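Local coordinates for lectin (Pleurotus ostreatus, PDB 6T0Q), which probably binds galactose and N-acetylgalactosamine sugars, using beta-strand-rich domains that each hold a calcium ion, at residues W35-E40 with G46-S51. Residues are numbered along the deposited sequence; the frame is centred on the assembly and turned at random.
Sequences WIWTGE and GSNIIS
Trp-37 turns its indole toward the loop 46-51, meeting the side-chain oxygen of Asn-48 near CD1 and NE1 of the pyrrole and the hydroxyl of Ser-51 at CZ2 of the benzene ring. Asn-48 OD1 lies 3.5 Å from Trp-37 CD1, approaching obliquely, and the amide plane stands 73° to the indole, so the two flat groups pass each other without stacking. Ser-51 OG instead sits at the ring edge near its plane, 3.9 Å from Trp-37 CZ2. With CG anti to the backbone N (chi1 -164°), the indole extends toward the loop and directs its N-H at a water in the ring plane, which accepts at 3.0 Å from Trp-37 NE1. The same water donates to Ser-51 OG and, at 2.7 Å, to Glu-40 OE1; three bonds thus tie both segments together in place of a direct polar link. Glu-40 OE1 is further fixed by Thr-38 OG1, which donates to its anti lone pair at 2.6 Å, while Glu-40 OE2 forms a salt bridge with Arg-53. Ser-51 OG in turn donates to Ile-49 O, and that carbonyl also accepts from the calcium ligand Asn-118. Glu-40 N bonds back to Thr-38 OG1 at a nearly straight 165°. The Thr-38 ST turn follows strand 34-37 and is water-bridged to a loop beside one of the two calcium sites of this lectin, the one to which Asn-118 belongs.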
ATOM      1  N   TRP A  35     -37.046 -19.680  10.703  1.00 16.80           N
ATOM      2  CA  TRP A  35     -37.756 -18.833   9.752  1.00 17.34           C
ATOM      3  C   TRP A  35     -38.581 -17.800  10.513  1.00 20.81           C
ATOM      4  O   TRP A  35     -39.265 -18.143  11.482  1.00 19.69           O
ATOM      5  CB  TRP A  35     -38.686 -19.688   8.886  1.00 15.14           C
ATOM      6  CG  TRP A  35     -37.964 -20.630   7.978  1.00 16.56           C
ATOM      7  CD1 TRP A  35     -37.716 -21.961   8.189  1.00 19.25           C
ATOM      8  CD2 TRP A  35     -37.400 -20.309   6.703  1.00 17.55           C
ATOM      9  NE1 TRP A  35     -37.018 -22.483   7.116  1.00 18.30           N
ATOM     10  CE2 TRP A  35     -36.813 -21.486   6.194  1.00 18.92           C
ATOM     11  CE3 TRP A  35     -37.328 -19.132   5.945  1.00 17.64           C
ATOM     12  CZ2 TRP A  35     -36.161 -21.523   4.959  1.00 22.66           C
ATOM     13  CZ3 TRP A  35     -36.676 -19.170   4.714  1.00 23.19           C
ATOM     14  CH2 TRP A  35     -36.104 -20.356   4.238  1.00 18.70           C
ATOM     15  N   ILE A  36     -38.544 -16.538  10.078  1.00 17.94           N
ATOM     16  CA  ILE A  36     -39.389 -15.538  10.721  1.00 19.58           C
ATOM     17  C   ILE A  36     -40.176 -14.759   9.680  1.00 22.54           C
ATOM     18  O   ILE A  36     -39.758 -14.598   8.526  1.00 18.63           O
ATOM     19  CB  ILE A  36     -38.599 -14.566  11.619  1.00 18.39           C
ATOM     20  CG1 ILE A  36     -37.553 -13.793  10.809  1.00 18.37           C
ATOM     21  CG2 ILE A  36     -37.987 -15.317  12.800  1.00 19.65           C
ATOM     22  CD1 ILE A  36     -36.757 -12.782  11.663  1.00 20.74           C
ATOM     23  N   TRP A  37     -41.340 -14.288  10.110  1.00 19.50           N
ATOM     24  CA  TRP A  37     -42.134 -13.325   9.362  1.00 18.13           C
ATOM     25  C   TRP A  37     -42.867 -12.479  10.402  1.00 22.13           C
ATOM     26  O   TRP A  37     -42.428 -12.383  11.555  1.00 20.37           O
ATOM     27  CB  TRP A  37     -43.040 -14.061   8.349  1.00 14.78           C
ATOM     28  CG  TRP A  37     -43.595 -13.155   7.294  1.00 18.58           C
ATOM     29  CD1 TRP A  37     -44.894 -12.747   7.162  1.00 21.24           C
ATOM     30  CD2 TRP A  37     -42.862 -12.509   6.239  1.00 15.62           C
ATOM     31  NE1 TRP A  37     -45.015 -11.903   6.084  1.00 18.71           N
ATOM     32  CE2 TRP A  37     -43.784 -11.740   5.502  1.00 19.36           C
ATOM     33  CE3 TRP A  37     -41.515 -12.517   5.842  1.00 17.95           C
ATOM     34  CZ2 TRP A  37     -43.408 -10.982   4.384  1.00 18.06           C
ATOM     35  CZ3 TRP A  37     -41.140 -11.765   4.724  1.00 19.22           C
ATOM     36  CH2 TRP A  37     -42.088 -11.007   4.011  1.00 21.69           C
ATOM     37  N   THR A  38     -43.989 -11.873  10.007  1.00 21.86           N
ATOM     38  CA  THR A  38     -44.692 -10.922  10.864  1.00 20.65           C
ATOM     39  C   THR A  38     -45.754 -11.563  11.743  1.00 24.02           C
ATOM     40  O   THR A  38     -46.110 -10.992  12.778  1.00 24.02           O
ATOM     41  CB  THR A  38     -45.386  -9.848  10.020  1.00 25.60           C
ATOM     42  OG1 THR A  38     -46.315 -10.470   9.127  1.00 43.69           O
ATOM     43  CG2 THR A  38     -44.365  -9.017   9.234  1.00 22.44           C
ATOM     44  N   GLY A  39     -46.318 -12.694  11.341  1.00 20.61           N
ATOM     45  CA  GLY A  39     -47.470 -13.207  12.049  1.00 21.77           C
ATOM     46  C   GLY A  39     -48.782 -12.595  11.619  1.00 26.25           C
ATOM     47  O   GLY A  39     -49.807 -12.843  12.265  1.00 21.53           O
ATOM     48  N   GLU A  40     -48.787 -11.805  10.538  1.00 22.47           N
ATOM     49  CA  GLU A  40     -50.048 -11.319   9.983  1.00 28.30           C
ATOM     50  C   GLU A  40     -51.006 -12.471   9.701  1.00 29.13           C
ATOM     51  O   GLU A  40     -52.220 -12.331   9.873  1.00 26.14           O
ATOM     52  CB  GLU A  40     -49.776 -10.492   8.727  1.00 25.15           C
ATOM     53  CG  GLU A  40     -49.258  -9.088   9.093  1.00 25.71           C
ATOM     54  CD  GLU A  40     -48.593  -8.386   7.929  1.00 28.43           C
ATOM     55  OE1 GLU A  40     -47.446  -8.752   7.580  1.00 23.91           O
ATOM     56  OE2 GLU A  40     -49.220  -7.471   7.355  1.00 28.28           O
ATOM     57  N   GLY A  46     -48.345 -20.344   6.822  1.00 19.28           N
ATOM     58  CA  GLY A  46     -49.625 -20.208   6.162  1.00 20.31           C
ATOM     59  C   GLY A  46     -49.597 -19.206   5.022  1.00 21.88           C
ATOM     60  O   GLY A  46     -48.564 -18.641   4.662  1.00 20.02           O
ATOM     61  N   SER A  47     -50.783 -19.005   4.445  1.00 18.31           N
ATOM     62  CA  SER A  47     -50.988 -18.066   3.348  1.00 22.19           C
ATOM     63  C   SER A  47     -50.700 -16.626   3.776  1.00 25.38           C
ATOM     64  O   SER A  47     -51.250 -16.142   4.771  1.00 24.54           O
ATOM     65  CB  SER A  47     -52.444 -18.198   2.874  1.00 27.23           C
ATOM     66  OG  SER A  47     -52.821 -17.126   2.045  1.00 35.76           O
ATOM     67  N   ASN A  48     -49.856 -15.931   3.010  1.00 18.93           N
ATOM     68  CA  ASN A  48     -49.535 -14.534   3.277  1.00 22.35           C
ATOM     69  C   ASN A  48     -49.756 -13.677   2.038  1.00 26.11           C
ATOM     70  O   ASN A  48     -49.678 -14.150   0.901  1.00 21.35           O
ATOM     71  CB  ASN A  48     -48.088 -14.369   3.764  1.00 21.97           C
ATOM     72  CG  ASN A  48     -47.940 -14.720   5.231  1.00 27.05           C
ATOM     73  OD1 ASN A  48     -48.080 -13.860   6.095  1.00 21.15           O
ATOM     74  ND2 ASN A  48     -47.705 -15.991   5.517  1.00 20.58           N
ATOM     75  N   ILE A  49     -49.992 -12.386   2.273  1.00 23.60           N
ATOM     76  CA  ILE A  49     -50.234 -11.453   1.176  1.00 28.36           C
ATOM     77  C   ILE A  49     -48.910 -11.026   0.550  1.00 29.14           C
ATOM     78  O   ILE A  49     -47.845 -11.078   1.168  1.00 24.23           O
ATOM     79  CB  ILE A  49     -51.028 -10.224   1.658  1.00 28.55           C
ATOM     80  CG1 ILE A  49     -50.205  -9.448   2.698  1.00 27.12           C
ATOM     81  CG2 ILE A  49     -52.403 -10.641   2.195  1.00 29.76           C
ATOM     82  CD1 ILE A  49     -50.759  -8.056   3.032  1.00 34.52           C
ATOM     83  N   ILE A  50     -48.992 -10.573  -0.704  1.00 23.82           N
ATOM     84  CA  ILE A  50     -47.848  -9.930  -1.340  1.00 24.37           C
ATOM     85  C   ILE A  50     -47.476  -8.698  -0.535  1.00 27.37           C
ATOM     86  O   ILE A  50     -48.325  -7.843  -0.256  1.00 26.09           O
ATOM     87  CB  ILE A  50     -48.173  -9.585  -2.802  1.00 27.92           C
ATOM     88  CG1 ILE A  50     -48.348 -10.870  -3.622  1.00 23.32           C
ATOM     89  CG2 ILE A  50     -47.083  -8.712  -3.402  1.00 29.79           C
ATOM     90  CD1 ILE A  50     -48.851 -10.621  -5.064  1.00 32.47           C
ATOM     91  N   SER A  51     -46.208  -8.603  -0.144  1.00 24.17           N
ATOM     92  CA  SER A  51     -45.803  -7.578   0.809  1.00 25.45           C
ATOM     93  C   SER A  51     -44.293  -7.618   0.990  1.00 26.44           C
ATOM     94  O   SER A  51     -43.642  -8.636   0.734  1.00 25.29           O
ATOM     95  CB  SER A  51     -46.495  -7.774   2.162  1.00 25.40           C
ATOM     96  OG  SER A  51     -46.325  -9.106   2.621  1.00 25.95           O
TER
HETATM   97  O   HOH W   1     -47.222 -10.032   5.184  1.00 25.33           O